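Local coordinates for protein type III Pentaketide Synthase (Neurospora crassa, PDB 3EUO) that probably acts as a homodimeric acyltransferase of the chalcone/stilbene synthase family, a type III polyketide synthase that makes pentaketides, at residues Leu1-Pro13 against Gly219-Asn231. Numbering follows the deposited sequence.
Sequences LGLSITGLGVQYP and GKPAIYDLLGWEN
Strands 4-11 and 224-231 run antiparallel, their axes at 153°, and hold together over a short span: Ile5 N gives its hydrogen to Tyr224 O at 2.7 Å, and Leu226 N donates to Leu3 O at 2.8 Å. At the other end is a classic beta bulge, where Ile223 and Tyr224 both face Ile5. Ile5 O takes the Ile223 N-H at 2.8 Å, with Tyr224 N a weak second donor. The bulge sends the Ile223 side chain toward strand 4-11. With CG2 anti to the backbone N (chi1 -61°), that branch packs on Leu8 CD1 at 3.8 Å; the end of the other is pressed against the Thr6 carbonyl, its exact placement doubtful. An alanine in place of Ile223 would probably keep the CB contact with Leu8 CD1 but lose those of the ethyl and methyl branches, leaving that leucine methyl thinly packed. Leu8 also turns CD2 to the edge of the Tyr224 ring, whose hydroxyl is hydrogen-bonded to Leu339 O. Toward the N-terminus, Leu3 CD1 meets the rim of the Trp229 indole at CH2, 3.8 Å away, and Leu1 CD1 comes to the same atom obliquely. One water links Leu3 N to Leu226 O; another donates to Leu3 O and weakly to Asp225 OD1, which is salt-bridged to Arg379. Strand 4-11 pairs on its other flank with strand 204-211, and this seam probably joins the two halves of the thiolase-like fold. Three main-chain bonds, one weak, grip Ile5 at the bulge; beyond, cohesion rests largely on apolar side chains and bridging waters.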
ATOM      1  N   LEU A   1      10.960   0.139  24.442  1.00 17.02           N
ATOM      2  CA  LEU A   1      10.708   0.750  23.100  1.00 16.53           C
ATOM      3  C   LEU A   1       9.810   1.988  23.191  1.00 16.27           C
ATOM      4  O   LEU A   1       9.783   2.812  22.270  1.00 16.41           O
ATOM      5  CB  LEU A   1      10.102  -0.287  22.147  1.00 16.69           C
ATOM      6  CG  LEU A   1      10.941  -1.539  21.876  1.00 16.22           C
ATOM      7  CD1 LEU A   1      10.156  -2.537  21.029  1.00 17.51           C
ATOM      8  CD2 LEU A   1      12.279  -1.192  21.211  1.00 16.51           C
ATOM      9  N   GLY A   2       9.077   2.109  24.300  1.00 16.12           N
ATOM     10  CA  GLY A   2       8.171   3.239  24.534  1.00 15.96           C
ATOM     11  C   GLY A   2       6.987   3.307  23.584  1.00 16.06           C
ATOM     12  O   GLY A   2       6.472   4.394  23.304  1.00 16.01           O
ATOM     13  N   LEU A   3       6.553   2.146  23.095  1.00 15.54           N
ATOM     14  CA  LEU A   3       5.435   2.067  22.155  1.00 15.77           C
ATOM     15  C   LEU A   3       4.188   1.608  22.891  1.00 15.79           C
ATOM     16  O   LEU A   3       4.208   0.562  23.555  1.00 15.98           O
ATOM     17  CB  LEU A   3       5.754   1.094  21.013  1.00 15.80           C
ATOM     18  CG  LEU A   3       6.980   1.405  20.159  1.00 16.23           C
ATOM     19  CD1 LEU A   3       7.296   0.256  19.221  1.00 16.44           C
ATOM     20  CD2 LEU A   3       6.781   2.709  19.382  1.00 16.97           C
ATOM     21  N   SER A   4       3.113   2.382  22.783  1.00 15.51           N
ATOM     22  CA  SER A   4       1.875   2.044  23.469  1.00 15.78           C
ATOM     23  C   SER A   4       0.653   2.349  22.613  1.00 15.18           C
ATOM     24  O   SER A   4       0.634   3.336  21.864  1.00 14.82           O
ATOM     25  CB  SER A   4       1.779   2.771  24.814  1.00 15.91           C
ATOM     26  OG  SER A   4       1.614   4.167  24.629  1.00 20.00           O
ATOM     27  N   ILE A   5      -0.354   1.486  22.734  1.00 14.71           N
ATOM     28  CA  ILE A   5      -1.665   1.711  22.122  1.00 14.34           C
ATOM     29  C   ILE A   5      -2.495   2.511  23.116  1.00 14.12           C
ATOM     30  O   ILE A   5      -2.847   2.011  24.183  1.00 14.33           O
ATOM     31  CB  ILE A   5      -2.365   0.373  21.757  1.00 14.22           C
ATOM     32  CG1 ILE A   5      -1.581  -0.363  20.657  1.00 14.38           C
ATOM     33  CG2 ILE A   5      -3.818   0.618  21.328  1.00 14.12           C
ATOM     34  CD1 ILE A   5      -2.055  -1.812  20.385  1.00 14.30           C
ATOM     35  N   THR A   6      -2.794   3.757  22.758  1.00 14.60           N
ATOM     36  CA  THR A   6      -3.433   4.697  23.686  1.00 14.78           C
ATOM     37  C   THR A   6      -4.928   4.882  23.426  1.00 14.93           C
ATOM     38  O   THR A   6      -5.641   5.483  24.234  1.00 15.04           O
ATOM     39  CB  THR A   6      -2.739   6.056  23.678  1.00 14.88           C
ATOM     40  OG1 THR A   6      -2.659   6.535  22.333  1.00 15.22           O
ATOM     41  CG2 THR A   6      -1.334   5.944  24.253  1.00 14.80           C
ATOM     42  N   GLY A   7      -5.402   4.356  22.302  1.00 14.61           N
ATOM     43  CA  GLY A   7      -6.835   4.339  22.019  1.00 14.33           C
ATOM     44  C   GLY A   7      -7.166   3.278  20.991  1.00 14.40           C
ATOM     45  O   GLY A   7      -6.314   2.910  20.182  1.00 14.43           O
ATOM     46  N   LEU A   8      -8.400   2.781  21.039  1.00 14.26           N
ATOM     47  CA  LEU A   8      -8.910   1.854  20.033  1.00 13.96           C
ATOM     48  C   LEU A   8     -10.335   2.258  19.711  1.00 14.00           C
ATOM     49  O   LEU A   8     -11.065   2.738  20.587  1.00 14.36           O
ATOM     50  CB  LEU A   8      -8.898   0.400  20.535  1.00 13.90           C
ATOM     51  CG  LEU A   8      -7.598  -0.241  21.025  1.00 13.64           C
ATOM     52  CD1 LEU A   8      -7.421  -0.050  22.540  1.00 16.02           C
ATOM     53  CD2 LEU A   8      -7.585  -1.729  20.677  1.00 13.85           C
ATOM     54  N   GLY A   9     -10.725   2.064  18.457  1.00 13.94           N
ATOM     55  CA  GLY A   9     -12.089   2.316  18.018  1.00 14.35           C
ATOM     56  C   GLY A   9     -12.513   1.314  16.970  1.00 15.08           C
ATOM     57  O   GLY A   9     -11.701   0.874  16.146  1.00 15.04           O
ATOM     58  N   VAL A  10     -13.791   0.957  17.003  1.00 15.13           N
ATOM     59  CA  VAL A  10     -14.338  -0.026  16.082  1.00 15.52           C
ATOM     60  C   VAL A  10     -15.702   0.466  15.643  1.00 15.58           C
ATOM     61  O   VAL A  10     -16.478   0.976  16.454  1.00 15.15           O
ATOM     62  CB  VAL A  10     -14.467  -1.417  16.752  1.00 15.68           C
ATOM     63  CG1 VAL A  10     -15.078  -2.446  15.790  1.00 16.14           C
ATOM     64  CG2 VAL A  10     -13.109  -1.901  17.260  1.00 16.01           C
ATOM     65  N   GLN A  11     -15.986   0.331  14.351  1.00 15.12           N
ATOM     66  CA  GLN A  11     -17.307   0.671  13.843  1.00 15.82           C
ATOM     67  C   GLN A  11     -17.769  -0.354  12.822  1.00 15.62           C
ATOM     68  O   GLN A  11     -17.285  -0.390  11.686  1.00 15.52           O
ATOM     69  CB  GLN A  11     -17.341   2.088  13.253  1.00 15.95           C
ATOM     70  CG  GLN A  11     -18.729   2.534  12.796  1.00 18.38           C
ATOM     71  CD  GLN A  11     -19.704   2.721  13.950  1.00 21.55           C
ATOM     72  OE1 GLN A  11     -19.317   3.089  15.059  1.00 21.60           O
ATOM     73  NE2 GLN A  11     -20.980   2.472  13.685  1.00 24.97           N
ATOM     74  N   TYR A  12     -18.698  -1.199  13.251  1.00 15.92           N
ATOM     75  CA  TYR A  12     -19.376  -2.109  12.351  1.00 15.80           C
ATOM     76  C   TYR A  12     -20.508  -1.356  11.657  1.00 15.88           C
ATOM     77  O   TYR A  12     -21.039  -0.387  12.214  1.00 15.97           O
ATOM     78  CB  TYR A  12     -19.915  -3.323  13.124  1.00 15.78           C
ATOM     79  CG  TYR A  12     -18.852  -4.337  13.501  1.00 15.90           C
ATOM     80  CD1 TYR A  12     -18.352  -5.238  12.558  1.00 14.92           C
ATOM     81  CD2 TYR A  12     -18.347  -4.404  14.810  1.00 15.86           C
ATOM     82  CE1 TYR A  12     -17.370  -6.186  12.904  1.00 16.34           C
ATOM     83  CE2 TYR A  12     -17.373  -5.345  15.162  1.00 15.76           C
ATOM     84  CZ  TYR A  12     -16.884  -6.229  14.206  1.00 16.10           C
ATOM     85  OH  TYR A  12     -15.914  -7.159  14.548  1.00 16.32           O
ATOM     86  N   PRO A  13     -20.869  -1.776  10.433  1.00 16.19           N
ATOM     87  CA  PRO A  13     -22.010  -1.192   9.730  1.00 16.68           C
ATOM     88  C   PRO A  13     -23.351  -1.565  10.382  1.00 17.42           C
ATOM     89  O   PRO A  13     -23.366  -2.362  11.331  1.00 17.22           O
ATOM     90  CB  PRO A  13     -21.888  -1.774   8.319  1.00 16.43           C
ATOM     91  CG  PRO A  13     -21.114  -3.038   8.498  1.00 16.66           C
ATOM     92  CD  PRO A  13     -20.195  -2.816   9.631  1.00 16.30           C
ATOM     93  N   GLY A 219       3.275   9.249  33.644  1.00 35.43           N
ATOM     94  CA  GLY A 219       2.057   8.612  34.147  1.00 34.91           C
ATOM     95  C   GLY A 219       0.885   8.661  33.179  1.00 34.49           C
ATOM     96  O   GLY A 219      -0.273   8.596  33.599  1.00 34.88           O
ATOM     97  N   LYS A 220       1.180   8.776  31.883  1.00 33.80           N
ATOM     98  CA  LYS A 220       0.146   8.801  30.847  1.00 32.96           C
ATOM     99  C   LYS A 220      -0.479   7.415  30.678  1.00 31.71           C
ATOM    100  O   LYS A 220       0.243   6.428  30.537  1.00 31.71           O
ATOM    101  CB  LYS A 220       0.735   9.277  29.510  1.00 33.41           C
ATOM    102  CG  LYS A 220      -0.298   9.627  28.433  1.00 35.20           C
ATOM    103  CD  LYS A 220      -0.970  10.969  28.719  1.00 38.21           C
ATOM    104  CE  LYS A 220      -1.875  11.400  27.569  1.00 39.97           C
ATOM    105  NZ  LYS A 220      -2.726  12.570  27.938  1.00 41.11           N
ATOM    106  N   PRO A 221      -1.823   7.339  30.686  1.00 30.39           N
ATOM    107  CA  PRO A 221      -2.502   6.055  30.533  1.00 29.34           C
ATOM    108  C   PRO A 221      -2.331   5.483  29.128  1.00 28.04           C
ATOM    109  O   PRO A 221      -2.144   6.230  28.163  1.00 27.95           O
ATOM    110  CB  PRO A 221      -3.979   6.398  30.779  1.00 29.53           C
ATOM    111  CG  PRO A 221      -3.984   7.760  31.387  1.00 30.21           C
ATOM    112  CD  PRO A 221      -2.784   8.444  30.841  1.00 30.47           C
ATOM    113  N   ALA A 222      -2.367   4.161  29.033  1.00 26.32           N
ATOM    114  CA  ALA A 222      -2.403   3.467  27.754  1.00 24.62           C
ATOM    115  C   ALA A 222      -3.202   2.194  27.963  1.00 23.46           C
ATOM    116  O   ALA A 222      -3.430   1.782  29.102  1.00 22.90           O
ATOM    117  CB  ALA A 222      -1.003   3.151  27.270  1.00 24.52           C
ATOM    118  N   ILE A 223      -3.650   1.587  26.869  1.00 22.02           N
ATOM    119  CA  ILE A 223      -4.418   0.350  26.955  1.00 20.52           C
ATOM    120  C   ILE A 223      -3.472  -0.846  26.884  1.00 19.84           C
ATOM    121  O   ILE A 223      -3.536  -1.747  27.721  1.00 19.38           O
ATOM    122  CB  ILE A 223      -5.527   0.266  25.875  1.00 20.83           C
ATOM    123  CG1 ILE A 223      -6.528   1.406  26.041  1.00 21.23           C
ATOM    124  CG2 ILE A 223      -6.294  -1.028  25.996  1.00 20.04           C
ATOM    125  CD1 ILE A 223      -6.298   2.540  25.133  1.00 24.19           C
ATOM    126  N   TYR A 224      -2.588  -0.837  25.887  1.00 18.72           N
ATOM    127  CA  TYR A 224      -1.580  -1.879  25.722  1.00 17.85           C
ATOM    128  C   TYR A 224      -0.242  -1.223  25.451  1.00 17.81           C
ATOM    129  O   TYR A 224      -0.191  -0.169  24.817  1.00 18.24           O
ATOM    130  CB  TYR A 224      -1.893  -2.778  24.521  1.00 17.31           C
ATOM    131  CG  TYR A 224      -3.213  -3.513  24.552  1.00 16.52           C
ATOM    132  CD1 TYR A 224      -3.370  -4.680  25.310  1.00 16.21           C
ATOM    133  CD2 TYR A 224      -4.292  -3.072  23.792  1.00 15.48           C
ATOM    134  CE1 TYR A 224      -4.581  -5.371  25.329  1.00 16.46           C
ATOM    135  CE2 TYR A 224      -5.510  -3.763  23.798  1.00 16.43           C
ATOM    136  CZ  TYR A 224      -5.642  -4.912  24.569  1.00 16.10           C
ATOM    137  OH  TYR A 224      -6.845  -5.592  24.574  1.00 16.14           O
ATOM    138  N   ASP A 225       0.832  -1.843  25.930  1.00 17.49           N
ATOM    139  CA  ASP A 225       2.181  -1.519  25.468  1.00 17.35           C
ATOM    140  C   ASP A 225       2.587  -2.544  24.409  1.00 16.73           C
ATOM    141  O   ASP A 225       2.335  -3.739  24.570  1.00 16.72           O
ATOM    142  CB  ASP A 225       3.174  -1.549  26.627  1.00 17.91           C
ATOM    143  CG  ASP A 225       2.860  -0.522  27.694  1.00 20.42           C
ATOM    144  OD1 ASP A 225       2.737   0.675  27.359  1.00 23.87           O
ATOM    145  OD2 ASP A 225       2.740  -0.911  28.871  1.00 23.79           O
ATOM    146  N   LEU A 226       3.191  -2.081  23.316  1.00 16.26           N
ATOM    147  CA  LEU A 226       3.636  -2.991  22.259  1.00 15.75           C
ATOM    148  C   LEU A 226       5.103  -3.341  22.505  1.00 15.82           C
ATOM    149  O   LEU A 226       5.966  -2.472  22.447  1.00 16.10           O
ATOM    150  CB  LEU A 226       3.429  -2.364  20.872  1.00 15.46           C
ATOM    151  CG  LEU A 226       3.926  -3.122  19.636  1.00 15.22           C
ATOM    152  CD1 LEU A 226       3.390  -4.553  19.566  1.00 13.40           C
ATOM    153  CD2 LEU A 226       3.571  -2.345  18.366  1.00 15.16           C
ATOM    154  N   LEU A 227       5.375  -4.614  22.790  1.00 15.74           N
ATOM    155  CA  LEU A 227       6.712  -5.017  23.238  1.00 15.81           C
ATOM    156  C   LEU A 227       7.574  -5.616  22.142  1.00 15.63           C
ATOM    157  O   LEU A 227       8.799  -5.492  22.162  1.00 15.16           O
ATOM    158  CB  LEU A 227       6.618  -6.003  24.407  1.00 15.98           C
ATOM    159  CG  LEU A 227       5.874  -5.525  25.662  1.00 17.42           C
ATOM    160  CD1 LEU A 227       5.879  -6.621  26.725  1.00 18.23           C
ATOM    161  CD2 LEU A 227       6.457  -4.231  26.208  1.00 17.79           C
ATOM    162  N   GLY A 228       6.939  -6.292  21.199  1.00 15.00           N
ATOM    163  CA  GLY A 228       7.683  -6.953  20.148  1.00 14.89           C
ATOM    164  C   GLY A 228       6.765  -7.549  19.115  1.00 15.13           C
ATOM    165  O   GLY A 228       5.539  -7.562  19.278  1.00 14.95           O
ATOM    166  N   TRP A 229       7.371  -8.046  18.047  1.00 15.06           N
ATOM    167  CA  TRP A 229       6.612  -8.546  16.915  1.00 15.32           C
ATOM    168  C   TRP A 229       7.454  -9.501  16.105  1.00 15.60           C
ATOM    169  O   TRP A 229       8.692  -9.427  16.126  1.00 15.84           O
ATOM    170  CB  TRP A 229       6.117  -7.387  16.034  1.00 15.23           C
ATOM    171  CG  TRP A 229       7.186  -6.393  15.689  1.00 14.91           C
ATOM    172  CD1 TRP A 229       8.048  -6.453  14.640  1.00 15.43           C
ATOM    173  CD2 TRP A 229       7.498  -5.188  16.401  1.00 14.63           C
ATOM    174  NE1 TRP A 229       8.881  -5.356  14.643  1.00 15.21           N
ATOM    175  CE2 TRP A 229       8.566  -4.564  15.717  1.00 14.83           C
ATOM    176  CE3 TRP A 229       6.981  -4.578  17.554  1.00 14.39           C
ATOM    177  CZ2 TRP A 229       9.137  -3.358  16.151  1.00 15.22           C
ATOM    178  CZ3 TRP A 229       7.546  -3.374  17.986  1.00 14.88           C
ATOM    179  CH2 TRP A 229       8.615  -2.782  17.283  1.00 15.55           C
ATOM    180  N   GLU A 230       6.771 -10.412  15.417  1.00 15.67           N
ATOM    181  CA  GLU A 230       7.384 -11.329  14.466  1.00 16.48           C
ATOM    182  C   GLU A 230       6.567 -11.346  13.188  1.00 16.51           C
ATOM    183  O   GLU A 230       5.337 -11.280  13.226  1.00 16.26           O
ATOM    184  CB  GLU A 230       7.446 -12.758  15.030  1.00 16.82           C
ATOM    185  CG  GLU A 230       8.409 -12.953  16.182  1.00 18.90           C
ATOM    186  CD  GLU A 230       9.868 -12.746  15.818  1.00 22.05           C
ATOM    187  OE1 GLU A 230      10.290 -13.192  14.730  1.00 23.26           O
ATOM    188  OE2 GLU A 230      10.593 -12.133  16.632  1.00 23.74           O
ATOM    189  N   ASN A 231       7.260 -11.439  12.059  1.00 16.35           N
ATOM    190  CA  ASN A 231       6.610 -11.617  10.777  1.00 16.42           C
ATOM    191  C   ASN A 231       7.379 -12.653   9.964  1.00 16.40           C
ATOM    192  O   ASN A 231       8.605 -12.644   9.951  1.00 16.10           O
ATOM    193  CB  ASN A 231       6.488 -10.279  10.029  1.00 16.79           C
ATOM    194  CG  ASN A 231       7.831  -9.688   9.658  1.00 17.40           C
ATOM    195  OD1 ASN A 231       8.578  -9.228  10.518  1.00 18.26           O
ATOM    196  ND2 ASN A 231       8.147  -9.701   8.369  1.00 18.79           N
TER
HETATM  197  O   HOH W   1       7.062  -0.669  24.229  1.00 17.94           O
HETATM  198  O   HOH W   2       5.777   0.834  26.270  1.00 33.59           O
HETATM  199  O   HOH W   3      -5.054   5.835  26.809  1.00 21.68           O